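Local coordinates for protein cycloalternan-forming enzyme (Listeria monocytogenes serovar 1/2a, PDB 5F7U) that belongs to glycoside hydrolase family 31 and binds glycan in several pockets, including in its TIM-barrel domain, at residues A[255-260]-A[610-615]; A[276-281]-A[601-606]; A[628-633]-A[649-654]. The protein carries 1 engineered substitution. All coordinates share one frame; numbering follows the deposited sequence.

Contact 1: A[255-260]-A[610-615]; sequences ERYDTI and FQASLK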
loop_
_atom_site.group_PDB
_atom_site.type_symbol
_atom_site.label_atom_id
_atom_site.label_comp_id
_atom_site.label_asym_id
_atom_site.label_seq_id
_atom_site.Cartn_x
_atom_site.Cartn_y
_atom_site.Cartn_z
ATOM N N GLU A 255 6.657 -1.341 -2.976
ATOM C CA GLU A 255 5.482 -1.645 -3.783
ATOM C C GLU A 255 5.910 -2.707 -4.810
ATOM O O GLU A 255 6.805 -2.464 -5.632
ATOM C CB GLU A 255 4.999 -0.363 -4.446
ATOM C CG GLU A 255 3.782 -0.566 -5.336
ATOM C CD GLU A 255 3.350 0.733 -5.984
ATOM O OE1 GLU A 255 4.257 1.526 -6.341
ATOM O OE2 GLU A 255 2.130 0.954 -6.114
ATOM N N ARG A 256 5.326 -3.898 -4.712
ATOM C CA ARG A 256 5.766 -5.037 -5.533
ATOM C C ARG A 256 4.579 -5.599 -6.299
ATOM O O ARG A 256 3.488 -5.740 -5.739
ATOM C CB ARG A 256 6.416 -6.112 -4.641
ATOM C CG ARG A 256 7.636 -5.609 -3.845
ATOM C CD ARG A 256 8.792 -5.320 -4.793
ATOM N NE ARG A 256 9.879 -4.573 -4.175
ATOM C CZ ARG A 256 11.030 -4.317 -4.770
ATOM N NH1 ARG A 256 11.288 -4.797 -5.993
ATOM N NH2 ARG A 256 11.949 -3.612 -4.126
ATOM N N TYR A 257 4.801 -5.920 -7.577
ATOM C CA TYR A 257 3.710 -6.242 -8.507
ATOM C C TYR A 257 3.606 -7.725 -8.821
ATOM O O TYR A 257 2.593 -8.185 -9.400
ATOM C CB TYR A 257 3.930 -5.459 -9.824
ATOM C CG TYR A 257 3.817 -3.956 -9.677
ATOM C CD1 TYR A 257 4.860 -3.201 -9.089
ATOM C CD2 TYR A 257 2.688 -3.283 -10.144
ATOM C CE1 TYR A 257 4.771 -1.810 -8.963
ATOM C CE2 TYR A 257 2.578 -1.890 -10.021
ATOM C CZ TYR A 257 3.631 -1.169 -9.431
ATOM O OH TYR A 257 3.550 0.190 -9.314
ATOM N N ASP A 258 4.674 -8.462 -8.486
ATOM C CA ASP A 258 4.793 -9.860 -8.855
ATOM C C ASP A 258 4.164 -10.831 -7.857
ATOM O O ASP A 258 3.503 -11.795 -8.268
ATOM C CB ASP A 258 6.267 -10.237 -9.167
ATOM C CG ASP A 258 7.273 -9.889 -8.044
ATOM O OD1 ASP A 258 6.956 -9.185 -7.061
ATOM O OD2 ASP A 258 8.442 -10.358 -8.170
ATOM N N THR A 259 4.381 -10.562 -6.574
ATOM C CA THR A 259 3.923 -11.414 -5.491
ATOM C C THR A 259 3.888 -10.601 -4.203
ATOM O O THR A 259 4.630 -9.639 -4.067
ATOM C CB THR A 259 4.820 -12.657 -5.321
ATOM O OG1 THR A 259 4.291 -13.486 -4.273
ATOM C CG2 THR A 259 6.286 -12.263 -5.040
ATOM N N ILE A 260 3.011 -10.978 -3.286
ATOM C CA ILE A 260 3.028 -10.365 -1.944
ATOM C C ILE A 260 4.009 -11.038 -0.969
ATOM O O ILE A 260 4.380 -10.458 0.047
ATOM C CB ILE A 260 1.610 -10.189 -1.334
ATOM C CG1 ILE A 260 0.879 -11.523 -1.167
ATOM C CG2 ILE A 260 0.805 -9.203 -2.191
ATOM C CD1 ILE A 260 1.075 -12.190 0.170
ATOM N N PHE A 610 -4.973 -5.965 -13.020
ATOM C CA PHE A 610 -5.775 -5.756 -11.790
ATOM C C PHE A 610 -5.133 -6.577 -10.667
ATOM O O PHE A 610 -4.899 -6.049 -9.566
ATOM C CB PHE A 610 -7.210 -6.208 -12.099
ATOM C CG PHE A 610 -8.240 -5.990 -10.997
ATOM C CD1 PHE A 610 -7.988 -5.269 -9.827
ATOM C CD2 PHE A 610 -9.537 -6.496 -11.219
ATOM C CE1 PHE A 610 -8.992 -5.095 -8.870
ATOM C CE2 PHE A 610 -10.554 -6.321 -10.272
ATOM C CZ PHE A 610 -10.277 -5.607 -9.096
ATOM N N GLN A 611 -4.812 -7.845 -10.951
ATOM C CA GLN A 611 -4.146 -8.699 -9.961
ATOM C C GLN A 611 -2.832 -8.102 -9.494
ATOM O O GLN A 611 -2.551 -8.102 -8.286
ATOM C CB GLN A 611 -3.915 -10.104 -10.496
ATOM C CG GLN A 611 -5.220 -10.879 -10.715
ATOM C CD GLN A 611 -5.060 -12.061 -11.654
ATOM O OE1 GLN A 611 -3.937 -12.563 -11.855
ATOM N NE2 GLN A 611 -6.172 -12.502 -12.258
ATOM N N ALA A 612 -2.059 -7.548 -10.433
ATOM C CA ALA A 612 -0.766 -6.953 -10.075
ATOM C C ALA A 612 -0.956 -5.663 -9.254
ATOM O O ALA A 612 -0.197 -5.398 -8.318
ATOM C CB ALA A 612 0.061 -6.687 -11.319
ATOM N N SER A 613 -1.984 -4.871 -9.581
ATOM C CA SER A 613 -2.284 -3.664 -8.815
ATOM C C SER A 613 -2.594 -4.012 -7.352
ATOM O O SER A 613 -2.111 -3.344 -6.429
ATOM C CB SER A 613 -3.487 -2.931 -9.430
ATOM O OG SER A 613 -3.214 -2.518 -10.762
ATOM N N LEU A 614 -3.393 -5.053 -7.150
ATOM C CA LEU A 614 -3.730 -5.424 -5.780
ATOM C C LEU A 614 -2.470 -5.867 -5.002
ATOM O O LEU A 614 -2.288 -5.493 -3.838
ATOM C CB LEU A 614 -4.871 -6.453 -5.743
ATOM C CG LEU A 614 -5.404 -6.916 -4.384
ATOM C CD1 LEU A 614 -5.676 -5.741 -3.433
ATOM C CD2 LEU A 614 -6.669 -7.724 -4.622
ATOM N N LYS A 615 -1.589 -6.636 -5.656
ATOM C CA LYS A 615 -0.304 -6.992 -5.018
ATOM C C LYS A 615 0.514 -5.760 -4.649
ATOM O O LYS A 615 1.112 -5.676 -3.537
ATOM C CB LYS A 615 0.494 -7.938 -5.924
ATOM C CG LYS A 615 -0.217 -9.290 -6.084
ATOM C CD LYS A 615 0.499 -10.154 -7.110
ATOM C CE LYS A 615 -0.389 -11.290 -7.578
ATOM N NZ LYS A 615 0.292 -12.130 -8.634
HETATM O O HOH W 1 1.343 -10.319 -10.597
#
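The phenol of Tyr-257 is met at a slant by the helix 607-622, its CD2 lying 4.0 Å from Ala-612 O. Gln-278, Ala-279, Tyr-285 and Ala-616 also pack against this side chain, and its OH is hydrogen-bonded to Ser-600 O. With CG anti to the carbonyl carbon (chi1 -66°), the ring sits beside its own backbone N; CB points away from the helix, so the carbonyl makes the nearer approach, Tyr-257 O resting 3.5 Å from Ala-612 CB.

Lys-615 carries most of the remaining contact. Extended beyond CG, it runs alongside the loop, so that CD passes the carbonyl oxygens of Tyr-257 and Asp-258 before NZ donates to Asp-258 O at 3.2 Å. The ammonium sits well above the carbonyl plane (49° out of it), away from the lone-pair directions. Water 1 adds a second link: it accepts from Lys-615 NZ at 2.9 Å and donates to Tyr-257 O at 2.7 Å. At the root of the lysine, Ile-260 CG2 packs 3.8 Å from Lys-615 CA.

Arg-256 O and Lys-615 O stand 3.2 Å apart as two acceptors; Ser-619 OG, hydrogen-bonded to Lys-615 O and to Arg-256 N, probably helps to offset the repulsion. Between these segments the ammonium is thus met by a neutral carbonyl and a bridging water, whose dipoles probably help to stabilise its charge; Asp-737 also touches this side chain.

Contact 2: A[276-281]-A[601-606]; sequences QDQAQT and GDQTST. With GLC (alpha-D-glucopyranose), chain F; GLC (alpha-D-glucopyranose), chain B.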
loop_
_atom_site.group_PDB
_atom_site.type_symbol
_atom_site.label_atom_id
_atom_site.label_comp_id
_atom_site.label_asym_id
_atom_site.label_seq_id
_atom_site.Cartn_x
_atom_site.Cartn_y
_atom_site.Cartn_z
ATOM N N GLN A 276 4.022 -0.772 -17.799
ATOM C CA GLN A 276 3.124 -1.922 -18.068
ATOM C C GLN A 276 3.537 -3.322 -17.592
ATOM O O GLN A 276 2.666 -4.129 -17.260
ATOM C CB GLN A 276 2.767 -2.024 -19.564
ATOM C CG GLN A 276 1.901 -0.897 -20.107
ATOM C CD GLN A 276 1.533 -1.087 -21.595
ATOM O OE1 GLN A 276 0.841 -0.257 -22.183
ATOM N NE2 GLN A 276 1.984 -2.166 -22.192
ATOM N N ASP A 277 4.826 -3.644 -17.599
ATOM C CA ASP A 277 5.219 -5.023 -17.279
ATOM C C ASP A 277 6.021 -5.123 -15.969
ATOM O O ASP A 277 7.004 -5.871 -15.859
ATOM C CB ASP A 277 5.942 -5.695 -18.464
ATOM C CG ASP A 277 7.260 -5.030 -18.806
ATOM O OD1 ASP A 277 7.533 -3.935 -18.266
ATOM O OD2 ASP A 277 8.042 -5.606 -19.606
ATOM N N GLN A 278 5.570 -4.387 -14.964
ATOM C CA GLN A 278 6.248 -4.381 -13.677
ATOM C C GLN A 278 6.282 -5.774 -13.047
ATOM O O GLN A 278 7.307 -6.167 -12.498
ATOM C CB GLN A 278 5.555 -3.379 -12.713
ATOM C CG GLN A 278 5.449 -1.934 -13.217
ATOM C CD GLN A 278 4.167 -1.661 -14.021
ATOM O OE1 GLN A 278 3.444 -2.581 -14.399
ATOM N NE2 GLN A 278 3.868 -0.381 -14.261
ATOM N N ALA A 279 5.172 -6.516 -13.129
ATOM C CA ALA A 279 5.116 -7.854 -12.496
ATOM C C ALA A 279 6.115 -8.818 -13.155
ATOM O O ALA A 279 6.848 -9.540 -12.479
ATOM C CB ALA A 279 3.704 -8.428 -12.587
ATOM N N GLN A 280 6.138 -8.810 -14.484
ATOM C CA GLN A 280 6.958 -9.749 -15.243
ATOM C C GLN A 280 8.439 -9.471 -15.066
ATOM O O GLN A 280 9.228 -10.395 -14.879
ATOM C CB GLN A 280 6.562 -9.734 -16.728
ATOM C CG GLN A 280 5.086 -10.094 -16.936
ATOM C CD GLN A 280 4.137 -8.891 -17.132
ATOM O OE1 GLN A 280 4.019 -7.963 -16.293
ATOM N NE2 GLN A 280 3.406 -8.934 -18.259
ATOM N N THR A 281 8.797 -8.191 -15.062
ATOM C CA THR A 281 10.193 -7.770 -14.891
ATOM C C THR A 281 10.601 -7.661 -13.413
ATOM O O THR A 281 11.783 -7.504 -13.119
ATOM C CB THR A 281 10.465 -6.391 -15.556
ATOM O OG1 THR A 281 9.678 -5.387 -14.910
ATOM C CG2 THR A 281 10.131 -6.405 -17.040
ATOM N N GLY A 601 0.986 3.391 -10.821
ATOM C CA GLY A 601 1.635 3.637 -12.106
ATOM C C GLY A 601 0.902 3.100 -13.320
ATOM O O GLY A 601 -0.324 3.015 -13.333
ATOM N N ASP A 602 1.668 2.735 -14.351
ATOM C CA ASP A 602 1.125 2.626 -15.709
ATOM C C ASP A 602 0.847 1.174 -16.011
ATOM O O ASP A 602 1.789 0.394 -16.199
ATOM C CB ASP A 602 2.140 3.160 -16.730
ATOM C CG ASP A 602 2.454 4.651 -16.547
ATOM O OD1 ASP A 602 1.653 5.388 -15.951
ATOM O OD2 ASP A 602 3.532 5.091 -17.005
ATOM N N GLN A 603 -0.436 0.825 -16.054
ATOM C CA GLN A 603 -0.871 -0.564 -16.239
ATOM C C GLN A 603 -1.956 -0.685 -17.307
ATOM O O GLN A 603 -2.644 0.279 -17.648
ATOM C CB GLN A 603 -1.336 -1.178 -14.906
ATOM C CG GLN A 603 -0.281 -1.077 -13.804
ATOM C CD GLN A 603 -0.723 -1.738 -12.522
ATOM O OE1 GLN A 603 -1.191 -1.059 -11.609
ATOM N NE2 GLN A 603 -0.656 -3.072 -12.474
ATOM N N THR A 604 -2.122 -1.882 -17.839
ATOM C CA THR A 604 -3.128 -2.097 -18.891
ATOM C C THR A 604 -4.488 -2.504 -18.329
ATOM O O THR A 604 -4.605 -2.963 -17.187
ATOM C CB THR A 604 -2.691 -3.157 -19.910
ATOM O OG1 THR A 604 -2.339 -4.350 -19.210
ATOM C CG2 THR A 604 -1.497 -2.693 -20.731
ATOM N N SER A 605 -5.516 -2.343 -19.152
ATOM C CA SER A 605 -6.894 -2.684 -18.759
ATOM C C SER A 605 -7.147 -4.180 -18.910
ATOM O O SER A 605 -7.914 -4.627 -19.783
ATOM C CB SER A 605 -7.897 -1.850 -19.561
ATOM O OG SER A 605 -7.766 -0.482 -19.181
ATOM N N THR A 606 -6.519 -4.954 -18.034
ATOM C CA THR A 606 -6.727 -6.407 -18.016
ATOM C C THR A 606 -6.874 -6.909 -16.579
ATOM O O THR A 606 -6.472 -6.224 -15.635
ATOM C CB THR A 606 -5.553 -7.190 -18.643
ATOM O OG1 THR A 606 -4.399 -7.021 -17.819
ATOM C CG2 THR A 606 -5.240 -6.719 -20.056
HETATM C C1 GLC F . 6.044 6.848 -20.831
HETATM C C2 GLC F . 6.617 7.432 -19.534
HETATM C C3 GLC F . 5.586 7.401 -18.397
HETATM C C4 GLC F . 4.316 8.168 -18.789
HETATM C C5 GLC F . 3.799 7.557 -20.112
HETATM C C6 GLC F . 2.591 8.279 -20.688
HETATM O O1 GLC F . 5.892 5.426 -20.711
HETATM O O2 GLC F . 7.770 6.682 -19.153
HETATM O O3 GLC F . 6.177 7.927 -17.210
HETATM O O4 GLC F . 3.279 8.042 -17.786
HETATM O O5 GLC F . 4.782 7.458 -21.167
HETATM O O6 GLC F . 1.502 7.400 -20.422
HETATM C C1 GLC B . 3.154 9.135 -16.843
HETATM C C2 GLC B . 2.115 8.777 -15.758
HETATM C C3 GLC B . 0.670 8.746 -16.293
HETATM C C4 GLC B . 0.345 10.055 -17.032
HETATM C C5 GLC B . 1.482 10.465 -17.978
HETATM C C6 GLC B . 1.282 11.833 -18.611
HETATM O O2 GLC B . 2.511 7.592 -15.059
HETATM O O3 GLC B . -0.281 8.570 -15.227
HETATM O O4 GLC B . -0.874 9.907 -17.783
HETATM O O5 GLC B . 2.789 10.427 -17.369
HETATM O O6 GLC B . 2.324 11.970 -19.597
HETATM O O HOH W 2 0.111 -3.783 -17.059
#
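One backbone oxygen, Asp-602 O, takes two hydrogen bonds from the loop and helix start at 276-281, while the side chain of the same residue holds sugar. Gln-278 NE2 gives the straighter bond, 2.9 Å to Asp-602 O with 162° at the hydrogen. Its chain turns at chi2 (89°) to bring the amide there, and the oxygen lies close to the amide plane. Gln-276 N approaches the same Asp-602 O at 3.0 Å along a more bent path (134°). Tyr-285 OH, bonded to both Gln-278 NE2 and Asp-602 N, ties the donor to the residue it serves.

Further along, the extended Gln-276 side chain crosses Thr-604 at about a right angle, its CD lying 3.5 Å from Thr-604 CG2. Water 2 bridges the backbones there, donating to Gln-276 O at 2.6 Å and accepting from Thr-604 N.

With its backbone gripped in this way, Asp-602 accepts a short bond of 2.5 Å at OD1 from O2 of the chain B glucose, and Arg-586 forms a long, weak ion pair with OD2. This is a glycan pocket of a family 31 TIM barrel, built partly from the loop that follows barrel strand 597-599.

Contact 3: A[628-633]-A[649-654]; sequences WAWDMA and TAMAAF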
loop_
_atom_site.group_PDB
_atom_site.type_symbol
_atom_site.label_atom_id
_atom_site.label_comp_id
_atom_site.label_asym_id
_atom_site.label_seq_id
_atom_site.Cartn_x
_atom_site.Cartn_y
_atom_site.Cartn_z
ATOM N N TRP A 628 -2.718 4.687 -0.741
ATOM C CA TRP A 628 -2.337 4.090 -2.016
ATOM C C TRP A 628 -3.529 4.092 -2.980
ATOM O O TRP A 628 -4.656 3.771 -2.586
ATOM C CB TRP A 628 -1.801 2.677 -1.766
ATOM C CG TRP A 628 -1.508 1.874 -3.023
ATOM C CD1 TRP A 628 -0.302 1.754 -3.665
ATOM C CD2 TRP A 628 -2.436 1.077 -3.758
ATOM N NE1 TRP A 628 -0.426 0.954 -4.760
ATOM C CE2 TRP A 628 -1.729 0.525 -4.849
ATOM C CE3 TRP A 628 -3.807 0.769 -3.597
ATOM C CZ2 TRP A 628 -2.325 -0.342 -5.767
ATOM C CZ3 TRP A 628 -4.426 -0.060 -4.543
ATOM C CH2 TRP A 628 -3.674 -0.626 -5.597
ATOM N N ALA A 629 -3.237 4.421 -4.244
ATOM C CA ALA A 629 -4.230 4.448 -5.319
ATOM C C ALA A 629 -3.780 3.569 -6.467
ATOM O O ALA A 629 -2.615 3.204 -6.563
ATOM C CB ALA A 629 -4.401 5.865 -5.849
ATOM N N TRP A 630 -4.715 3.314 -7.375
ATOM C CA TRP A 630 -4.392 2.738 -8.681
ATOM C C TRP A 630 -5.339 3.345 -9.701
ATOM O O TRP A 630 -6.375 3.905 -9.323
ATOM C CB TRP A 630 -4.486 1.199 -8.649
ATOM C CG TRP A 630 -5.890 0.644 -8.435
ATOM C CD1 TRP A 630 -6.732 0.899 -7.366
ATOM C CD2 TRP A 630 -6.589 -0.267 -9.284
ATOM N NE1 TRP A 630 -7.923 0.214 -7.525
ATOM C CE2 TRP A 630 -7.860 -0.521 -8.681
ATOM C CE3 TRP A 630 -6.269 -0.911 -10.488
ATOM C CZ2 TRP A 630 -8.824 -1.378 -9.267
ATOM C CZ3 TRP A 630 -7.226 -1.791 -11.068
ATOM C CH2 TRP A 630 -8.486 -1.999 -10.453
ATOM N N ASP A 631 -4.976 3.263 -10.985
ATOM C CA ASP A 631 -5.889 3.657 -12.056
ATOM C C ASP A 631 -6.923 2.536 -12.208
ATOM O O ASP A 631 -6.604 1.503 -12.781
ATOM C CB ASP A 631 -5.126 3.831 -13.395
ATOM C CG ASP A 631 -3.967 4.841 -13.318
ATOM O OD1 ASP A 631 -3.977 5.752 -12.484
ATOM O OD2 ASP A 631 -3.030 4.724 -14.138
ATOM N N MET A 632 -8.129 2.716 -11.666
ATOM C CA MET A 632 -9.102 1.615 -11.637
ATOM C C MET A 632 -9.387 1.122 -13.058
ATOM O O MET A 632 -9.613 1.925 -13.971
ATOM C CB MET A 632 -10.387 1.996 -10.877
ATOM C CG MET A 632 -11.090 3.249 -11.364
ATOM S SD MET A 632 -12.833 3.218 -10.881
ATOM C CE MET A 632 -13.440 2.214 -12.221
ATOM N N ALA A 633 -9.307 -0.198 -13.235
ATOM C CA ALA A 633 -9.509 -0.858 -14.538
ATOM C C ALA A 633 -8.431 -0.594 -15.582
ATOM O O ALA A 633 -8.627 -0.953 -16.730
ATOM C CB ALA A 633 -10.912 -0.582 -15.104
ATOM N N THR A 649 -14.197 -1.284 -10.262
ATOM C CA THR A 649 -14.981 -0.268 -9.553
ATOM C C THR A 649 -15.227 -0.683 -8.106
ATOM O O THR A 649 -14.986 0.107 -7.192
ATOM C CB THR A 649 -16.333 -0.040 -10.242
ATOM O OG1 THR A 649 -16.122 0.575 -11.508
ATOM C CG2 THR A 649 -17.277 0.817 -9.392
ATOM N N ALA A 650 -15.693 -1.915 -7.908
ATOM C CA ALA A 650 -16.059 -2.403 -6.581
ATOM C C ALA A 650 -14.832 -2.419 -5.663
ATOM O O ALA A 650 -14.891 -1.952 -4.515
ATOM C CB ALA A 650 -16.648 -3.799 -6.686
ATOM N N MET A 651 -13.728 -2.965 -6.168
ATOM C CA MET A 651 -12.501 -3.008 -5.373
ATOM C C MET A 651 -12.016 -1.572 -5.078
ATOM O O MET A 651 -11.665 -1.273 -3.944
ATOM C CB MET A 651 -11.426 -3.864 -6.042
ATOM C CG MET A 651 -10.099 -3.921 -5.273
ATOM S SD MET A 651 -9.023 -2.537 -5.721
ATOM C CE MET A 651 -7.781 -2.646 -4.444
ATOM N N ALA A 652 -12.033 -0.705 -6.093
ATOM C CA ALA A 652 -11.501 0.658 -5.957
ATOM C C ALA A 652 -12.254 1.459 -4.905
ATOM O O ALA A 652 -11.646 2.239 -4.142
ATOM C CB ALA A 652 -11.531 1.391 -7.299
ATOM N N ALA A 653 -13.572 1.256 -4.848
ATOM C CA ALA A 653 -14.415 1.943 -3.869
ATOM C C ALA A 653 -14.091 1.467 -2.446
ATOM O O ALA A 653 -14.353 2.188 -1.485
ATOM C CB ALA A 653 -15.888 1.716 -4.192
ATOM N N PHE A 654 -13.481 0.282 -2.336
ATOM C CA PHE A 654 -13.027 -0.284 -1.049
ATOM C C PHE A 654 -11.502 -0.336 -0.949
ATOM O O PHE A 654 -10.940 -1.291 -0.371
ATOM C CB PHE A 654 -13.646 -1.687 -0.807
ATOM C CG PHE A 654 -15.076 -1.641 -0.349
ATOM C CD1 PHE A 654 -16.108 -1.453 -1.267
ATOM C CD2 PHE A 654 -15.399 -1.729 1.027
ATOM C CE1 PHE A 654 -17.444 -1.390 -0.853
ATOM C CE2 PHE A 654 -16.730 -1.680 1.446
ATOM C CZ PHE A 654 -17.754 -1.505 0.503
#
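Strand 628-631 and helix 642-653 form the first two elements of a beta-alpha-beta crossover, completed by strand 657-660, in the closed eight-stranded barrel of the TIM-barrel domain. Their short segments run nearly antiparallel, at 161°, with axes 10.1 Å apart at closest approach, so the gap is bridged mainly by side chains.

Met-651 shows how the layers meet. Its CB leaves the helix toward the strand and CG stands anti to the backbone N; a turn at chi2 (-87°) then swings the sulfur to Trp-630. SD lies 3.5 Å from Trp-630 NE1 and nearly as near CZ2 and CE2 of the same indole. The approach is oblique, 52° off the normal of the five-membered ring at 4.2 Å from its centroid, a Met-aromatic contact. From there CE carries on to the edge of the other indole, 4.2 Å from Trp-628 CZ3. Phe-610 and Leu-614 of helix 607-622 also pack on this methionine, and Phe-610 meets Trp-630 with the two rings nearly parallel.

Ala-652 fits between Trp-630 and Met-632, its CB 3.8 Å from Trp-630 NE1 and equally close to Met-632 CB. One face of the Trp-630 indole carries Met-632 CA, 3.6 Å above the plane and offset toward the rim. Thr-649 OG1 is already hydrogen-bonded to Tyr-645 O, one turn back in the helix. The methyl end of Met-632, lying side by side with the threonine, closes tightly on that hydroxyl: CE is 3.2 Å from Thr-649 OG1.

How the contacts relate
Contacts 1 and 2 join the N-terminal mutarotase-like region to the TIM barrel and have centres 9 Å apart; both segments of contact 2 fall, along the chain, between those of contact 1. Contact 3 follows later and lies wholly within the barrel, about 13 Å from the centre of contact 1 and 15 Å from that of contact 2. Helix 607-622 links them: the loop before it serves contact 2, its first half contact 1, and strand 628-631 comes next. Direct bonds tie the set together, Ser-613 OG to Gln-603 OE1, Glu-255 OE2 to Trp-628 NE1 and Ser-605 OG to Ala-633 O, connecting the glycan pocket with the domain junction and barrel core.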